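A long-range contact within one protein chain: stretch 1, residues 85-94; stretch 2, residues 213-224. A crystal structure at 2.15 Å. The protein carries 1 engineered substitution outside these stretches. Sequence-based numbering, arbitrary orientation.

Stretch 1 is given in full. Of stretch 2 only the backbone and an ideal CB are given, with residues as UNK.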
ATOM      1  N   GLY B  85      15.012 -25.163  -1.662  1.00 35.42           N
ATOM      2  CA  GLY B  85      14.064 -24.138  -1.276  1.00 33.06           C
ATOM      3  C   GLY B  85      14.671 -22.886  -0.670  1.00 33.81           C
ATOM      4  O   GLY B  85      13.955 -21.894  -0.492  1.00 35.61           O
ATOM      5  N   ALA B  86      15.954 -22.893  -0.333  1.00 33.73           N
ATOM      6  CA  ALA B  86      16.568 -21.788   0.387  1.00 37.22           C
ATOM      7  C   ALA B  86      17.571 -21.012  -0.458  1.00 35.51           C
ATOM      8  O   ALA B  86      18.244 -21.570  -1.328  1.00 33.49           O
ATOM      9  CB  ALA B  86      17.274 -22.294   1.650  1.00 33.48           C
ATOM     10  N   GLY B  87      17.733 -19.735  -0.112  1.00 32.21           N
ATOM     11  CA  GLY B  87      18.758 -18.929  -0.748  1.00 34.70           C
ATOM     12  C   GLY B  87      18.517 -18.847  -2.243  1.00 34.89           C
ATOM     13  O   GLY B  87      17.398 -18.601  -2.704  1.00 33.50           O
ATOM     14  N   GLU B  88      19.578 -19.084  -3.008  1.00 34.32           N
ATOM     15  CA  GLU B  88      19.554 -19.038  -4.457  1.00 36.27           C
ATOM     16  C   GLU B  88      19.204 -20.383  -5.085  1.00 38.69           C
ATOM     17  O   GLU B  88      19.290 -20.529  -6.306  1.00 35.42           O
ATOM     18  CB  GLU B  88      20.910 -18.548  -4.970  1.00 36.33           C
ATOM     19  CG  GLU B  88      21.268 -17.165  -4.459  1.00 35.16           C
ATOM     20  CD  GLU B  88      20.274 -16.113  -4.930  1.00 38.63           C
ATOM     21  OE1 GLU B  88      20.024 -16.019  -6.152  1.00 34.18           O
ATOM     22  OE2 GLU B  88      19.733 -15.381  -4.076  1.00 42.49           O
ATOM     23  N   SER B  89      18.820 -21.367  -4.283  1.00 37.36           N
ATOM     24  CA  SER B  89      18.453 -22.660  -4.829  1.00 38.44           C
ATOM     25  C   SER B  89      17.021 -22.639  -5.366  1.00 37.51           C
ATOM     26  O   SER B  89      16.242 -21.715  -5.105  1.00 33.82           O
ATOM     27  CB  SER B  89      18.604 -23.730  -3.754  1.00 35.76           C
ATOM     28  OG  SER B  89      19.979 -24.009  -3.547  1.00 35.85           O
ATOM     29  N   ASP B  90      16.695 -23.656  -6.167  1.00 35.64           N
ATOM     30  CA  ASP B  90      15.343 -23.785  -6.692  1.00 35.86           C
ATOM     31  C   ASP B  90      14.346 -24.021  -5.558  1.00 40.31           C
ATOM     32  O   ASP B  90      14.704 -24.471  -4.464  1.00 36.19           O
ATOM     33  CB  ASP B  90      15.267 -24.922  -7.708  1.00 42.31           C
ATOM     34  CG  ASP B  90      15.856 -24.530  -9.057  1.00 41.19           C
ATOM     35  OD1 ASP B  90      16.271 -23.352  -9.197  1.00 38.16           O
ATOM     36  OD2 ASP B  90      15.924 -25.397  -9.951  1.00 43.15           O
ATOM     37  N   LYS B  91      13.073 -23.714  -5.837  1.00 40.33           N
ATOM     38  CA  LYS B  91      11.979 -23.872  -4.879  1.00 40.33           C
ATOM     39  C   LYS B  91      10.923 -24.791  -5.481  1.00 41.58           C
ATOM     40  O   LYS B  91       9.850 -24.329  -5.901  1.00 40.24           O
ATOM     41  CB  LYS B  91      11.360 -22.528  -4.497  1.00 39.63           C
ATOM     42  CG  LYS B  91      12.198 -21.695  -3.538  1.00 39.28           C
ATOM     43  CD  LYS B  91      13.013 -20.666  -4.292  1.00 41.45           C
ATOM     44  CE  LYS B  91      13.899 -19.850  -3.357  1.00 36.77           C
ATOM     45  NZ  LYS B  91      15.020 -19.226  -4.132  1.00 39.41           N
ATOM     46  N   PRO B  92      11.180 -26.102  -5.521  1.00 41.16           N
ATOM     47  CA  PRO B  92      10.191 -27.024  -6.101  1.00 44.33           C
ATOM     48  C   PRO B  92       8.947 -27.179  -5.234  1.00 44.19           C
ATOM     49  O   PRO B  92       8.866 -26.611  -4.139  1.00 41.12           O
ATOM     50  CB  PRO B  92      10.967 -28.344  -6.218  1.00 43.82           C
ATOM     51  CG  PRO B  92      12.040 -28.244  -5.203  1.00 43.71           C
ATOM     52  CD  PRO B  92      12.417 -26.792  -5.117  1.00 41.57           C
ATOM     53  N   LEU B  93       7.961 -27.931  -5.737  1.00 42.86           N
ATOM     54  CA  LEU B  93       6.706 -28.124  -5.016  1.00 42.94           C
ATOM     55  C   LEU B  93       6.910 -28.931  -3.732  1.00 44.87           C
ATOM     56  O   LEU B  93       6.353 -28.592  -2.679  1.00 44.95           O
ATOM     57  CB  LEU B  93       5.696 -28.811  -5.932  1.00 43.42           C
ATOM     58  CG  LEU B  93       4.365 -29.270  -5.341  1.00 43.98           C
ATOM     59  CD1 LEU B  93       3.486 -28.082  -5.033  1.00 46.47           C
ATOM     60  CD2 LEU B  93       3.673 -30.222  -6.304  1.00 52.79           C
ATOM     61  N   GLY B  94       7.687 -30.008  -3.801  1.00 45.54           N
ATOM     62  CA  GLY B  94       7.846 -30.883  -2.663  1.00 44.41           C
ATOM     63  C   GLY B  94       9.270 -31.353  -2.453  1.00 45.37           C
ATOM     64  O   GLY B  94      10.204 -30.782  -3.024  1.00 45.18           O
ATOM     65  N   UNK B 213      16.192 -10.803   3.334  1.00 32.62           N
ATOM     66  CA  UNK B 213      15.989 -10.522   1.909  1.00 34.44           C
ATOM     67  C   UNK B 213      15.943 -11.801   1.073  1.00 33.87           C
ATOM     68  O   UNK B 213      15.241 -11.855   0.057  1.00 33.66           O
ATOM     69  CB  UNK B 213      17.101  -9.607   1.391  1.00 34.44           C
ATOM     70  N   UNK B 214      16.681 -12.837   1.463  1.00 33.48           N
ATOM     71  CA  UNK B 214      16.569 -14.097   0.739  1.00 33.46           C
ATOM     72  C   UNK B 214      15.163 -14.683   0.860  1.00 33.93           C
ATOM     73  O   UNK B 214      14.605 -15.187  -0.122  1.00 32.37           O
ATOM     74  CB  UNK B 214      17.603 -15.098   1.257  1.00 33.46           C
ATOM     75  N   UNK B 215      14.566 -14.608   2.051  1.00 28.58           N
ATOM     76  CA  UNK B 215      13.245 -15.174   2.298  1.00 28.14           C
ATOM     77  C   UNK B 215      12.119 -14.318   1.741  1.00 30.99           C
ATOM     78  O   UNK B 215      10.982 -14.794   1.666  1.00 32.07           O
ATOM     79  CB  UNK B 215      13.039 -15.372   3.801  1.00 28.14           C
ATOM     80  N   UNK B 216      12.414 -13.100   1.285  1.00 33.41           N
ATOM     81  CA  UNK B 216      11.439 -12.285   0.571  1.00 32.37           C
ATOM     82  C   UNK B 216      11.343 -12.652  -0.908  1.00 35.93           C
ATOM     83  O   UNK B 216      10.394 -12.233  -1.582  1.00 33.52           O
ATOM     84  CB  UNK B 216      11.797 -10.804   0.713  1.00 32.37           C
ATOM     85  N   UNK B 217      12.284 -13.435  -1.420  1.00 35.23           N
ATOM     86  CA  UNK B 217      12.292 -13.809  -2.831  1.00 34.76           C
ATOM     87  C   UNK B 217      11.089 -14.693  -3.175  1.00 36.25           C
ATOM     88  O   UNK B 217      10.506 -15.334  -2.296  1.00 35.21           O
ATOM     89  CB  UNK B 217      13.595 -14.532  -3.179  1.00 34.76           C
ATOM     90  N   UNK B 218      10.684 -14.727  -4.450  1.00 37.01           N
ATOM     91  CA  UNK B 218       9.488 -15.500  -4.838  1.00 37.60           C
ATOM     92  C   UNK B 218       9.600 -16.967  -4.451  1.00 34.65           C
ATOM     93  O   UNK B 218      10.544 -17.659  -4.834  1.00 35.92           O
ATOM     94  CB  UNK B 218       9.253 -15.390  -6.346  1.00 37.60           C
ATOM     95  N   UNK B 219       8.614 -17.448  -3.695  1.00 35.67           N
ATOM     96  CA  UNK B 219       8.596 -18.837  -3.280  1.00 37.35           C
ATOM     97  C   UNK B 219       9.433 -19.173  -2.051  1.00 37.42           C
ATOM     98  O   UNK B 219       9.300 -20.282  -1.515  1.00 37.79           O
ATOM     99  CB  UNK B 219       9.071 -19.703  -4.449  1.00 37.35           C
ATOM    100  N   UNK B 220      10.306 -18.268  -1.599  1.00 35.72           N
ATOM    101  CA  UNK B 220      11.221 -18.605  -0.513  1.00 33.28           C
ATOM    102  C   UNK B 220      10.496 -18.764   0.823  1.00 35.58           C
ATOM    103  O   UNK B 220      10.927 -19.562   1.662  1.00 33.90           O
ATOM    104  CB  UNK B 220      12.303 -17.531  -0.390  1.00 33.28           C
ATOM    105  N   UNK B 221       9.439 -17.987   1.064  1.00 35.35           N
ATOM    106  CA  UNK B 221       8.640 -18.186   2.272  1.00 34.04           C
ATOM    107  C   UNK B 221       7.947 -19.539   2.235  1.00 37.07           C
ATOM    108  O   UNK B 221       8.028 -20.319   3.196  1.00 34.84           O
ATOM    109  CB  UNK B 221       7.608 -17.067   2.428  1.00 34.04           C
ATOM    110  N   UNK B 222       7.272 -19.837   1.116  1.00 33.28           N
ATOM    111  CA  UNK B 222       6.553 -21.098   0.976  1.00 36.11           C
ATOM    112  C   UNK B 222       7.483 -22.279   1.183  1.00 37.02           C
ATOM    113  O   UNK B 222       7.195 -23.184   1.975  1.00 37.78           O
ATOM    114  CB  UNK B 222       5.888 -21.187  -0.399  1.00 36.11           C
ATOM    115  N   UNK B 223       8.618 -22.276   0.485  1.00 37.16           N
ATOM    116  CA  UNK B 223       9.544 -23.395   0.584  1.00 36.01           C
ATOM    117  C   UNK B 223      10.074 -23.535   2.001  1.00 36.89           C
ATOM    118  O   UNK B 223      10.251 -24.653   2.499  1.00 36.46           O
ATOM    119  CB  UNK B 223      10.703 -23.220  -0.399  1.00 36.01           C
ATOM    120  N   UNK B 224      10.364 -22.412   2.655  1.00 36.72           N
ATOM    121  CA  UNK B 224      10.819 -22.480   4.040  1.00 36.07           C
ATOM    122  C   UNK B 224       9.775 -23.073   4.969  1.00 35.58           C
ATOM    123  O   UNK B 224      10.085 -23.927   5.796  1.00 39.22           O
ATOM    124  CB  UNK B 224      11.207 -21.084   4.532  1.00 36.07           C
TER

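Position 213 is helical, and its ideal CB has nothing of stretch 1 within 5.5 Å, so this contact sets no preference; the residue is Asp-213. At position 214 the CA-to-CB bond points toward stretch 1, where Gly-87 offers bare backbone. A small or medium nonpolar group would suit. The residue is Ala-214, whose CB lies 4.5 Å from Gly-87 CA; a water lies 2.8 Å from Ala-214 O and 2.5 Å from Gly-87 O, and so sits between the two carbonyls.

Position 215 points away, so only a long side chain could return to stretch 1. Tyr-215 does so, its OH ending 4.3 Å from Ala-86 CB. Position 216 is out of reach and open to many types; it is Ala-216.

Position 217 points toward stretch 1, and its ideal CB is 5.0 Å from Lys-91 NZ. A small residue fits, and a polar or acidic one could be imagined near the amine. The deposited Ala-217 adds no polar group, and Lys-91 NZ is already bonded to Gly-87 O and Ser-89 O. At 218, phi of -57° and psi of 125° allow proline among many others. Pro-218 contributes chiefly its backbone: its O lies 3.9 Å from Lys-91 CD and accepts a hydrogen bond from a water that in turn accepts one from Lys-91 NZ.

Position 219 is far more restrictive. With phi at 83° and psi at -13°, a CB would be jammed against the preceding carbonyl O, and it would also lie 3.6 Å from Lys-91 CB. Gly-219 answers this, serving as N-cap of the following helix.

Position 220 points sideways, its ideal CB 4.1 Å from Lys-91 CE; a small nonpolar residue suits the aliphatic chain, and Ala-220 packs there. Position 221 points away, leaving the choice free as far as stretch 1 is concerned; it is Leu-221.

Position 222 also points sideways, but the carbonyls of Lys-91 and Pro-92 invite a long donor such as lysine or arginine. Arg-222 suits especially well because its planar guanidinium meets both at its edge: NH2 donates to Lys-91 O at 2.8 Å, and NH1 to Pro-92 O at 3.1 Å. A water also joins NH1, weakly, to Leu-93 O.

Position 223 faces Gly-85 and Lys-91 closely, its ideal CB 3.5 Å from Gly-85 O and 3.8 Å from Lys-91 CG, which favours a small side chain. Ala-223 fills the space with one methyl. At 224, a CB would be crowded by Ala-220 O at 3.3 Å; Gly-224 has none.

Stretch 2, residues 213-224: DAYAAPGALRAG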
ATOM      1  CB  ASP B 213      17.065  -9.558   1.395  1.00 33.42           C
ATOM      2  CG  ASP B 213      16.959  -8.168   2.039  1.00 38.71           C
ATOM      3  OD1 ASP B 213      16.012  -7.930   2.843  1.00 37.49           O
ATOM      4  OD2 ASP B 213      17.829  -7.319   1.761  1.00 35.86           O
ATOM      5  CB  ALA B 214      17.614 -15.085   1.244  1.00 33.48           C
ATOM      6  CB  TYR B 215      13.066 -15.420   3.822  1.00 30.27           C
ATOM      7  CG  TYR B 215      13.856 -16.648   4.226  1.00 29.40           C
ATOM      8  CD1 TYR B 215      13.267 -17.908   4.217  1.00 28.90           C
ATOM      9  CD2 TYR B 215      15.213 -16.562   4.513  1.00 26.48           C
ATOM     10  CE1 TYR B 215      13.998 -19.043   4.517  1.00 27.16           C
ATOM     11  CE2 TYR B 215      15.951 -17.686   4.814  1.00 23.78           C
ATOM     12  CZ  TYR B 215      15.337 -18.925   4.819  1.00 28.14           C
ATOM     13  OH  TYR B 215      16.077 -20.057   5.111  1.00 32.25           O
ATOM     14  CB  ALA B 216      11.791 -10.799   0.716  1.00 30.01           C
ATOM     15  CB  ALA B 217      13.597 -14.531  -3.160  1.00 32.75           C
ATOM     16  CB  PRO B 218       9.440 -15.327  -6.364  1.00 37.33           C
ATOM     17  CG  PRO B 218      10.154 -14.050  -6.623  1.00 36.94           C
ATOM     18  CD  PRO B 218      11.244 -13.976  -5.588  1.00 38.04           C
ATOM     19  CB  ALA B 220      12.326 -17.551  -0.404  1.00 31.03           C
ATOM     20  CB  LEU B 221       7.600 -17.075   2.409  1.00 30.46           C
ATOM     21  CG  LEU B 221       8.003 -15.703   2.928  1.00 34.69           C
ATOM     22  CD1 LEU B 221       6.756 -14.838   3.002  1.00 30.88           C
ATOM     23  CD2 LEU B 221       8.676 -15.805   4.320  1.00 31.32           C
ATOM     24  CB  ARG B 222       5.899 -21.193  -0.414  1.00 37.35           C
ATOM     25  CG  ARG B 222       5.473 -22.611  -0.762  1.00 34.08           C
ATOM     26  CD  ARG B 222       4.880 -22.751  -2.173  1.00 38.05           C
ATOM     27  NE  ARG B 222       5.885 -22.635  -3.225  1.00 35.99           N
ATOM     28  CZ  ARG B 222       6.787 -23.572  -3.496  1.00 39.60           C
ATOM     29  NH1 ARG B 222       6.812 -24.691  -2.784  1.00 41.90           N
ATOM     30  NH2 ARG B 222       7.660 -23.399  -4.485  1.00 41.40           N
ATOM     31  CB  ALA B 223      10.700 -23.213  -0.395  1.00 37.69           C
TER
HETATM   32  O   HOH W   1      15.769 -16.756  -2.068  1.00 38.51           O
HETATM   33  O   HOH W   2      13.257 -17.195  -5.306  1.00 37.57           O
HETATM   34  O   HOH W   3       4.973 -26.579  -1.682  1.00 40.87           O
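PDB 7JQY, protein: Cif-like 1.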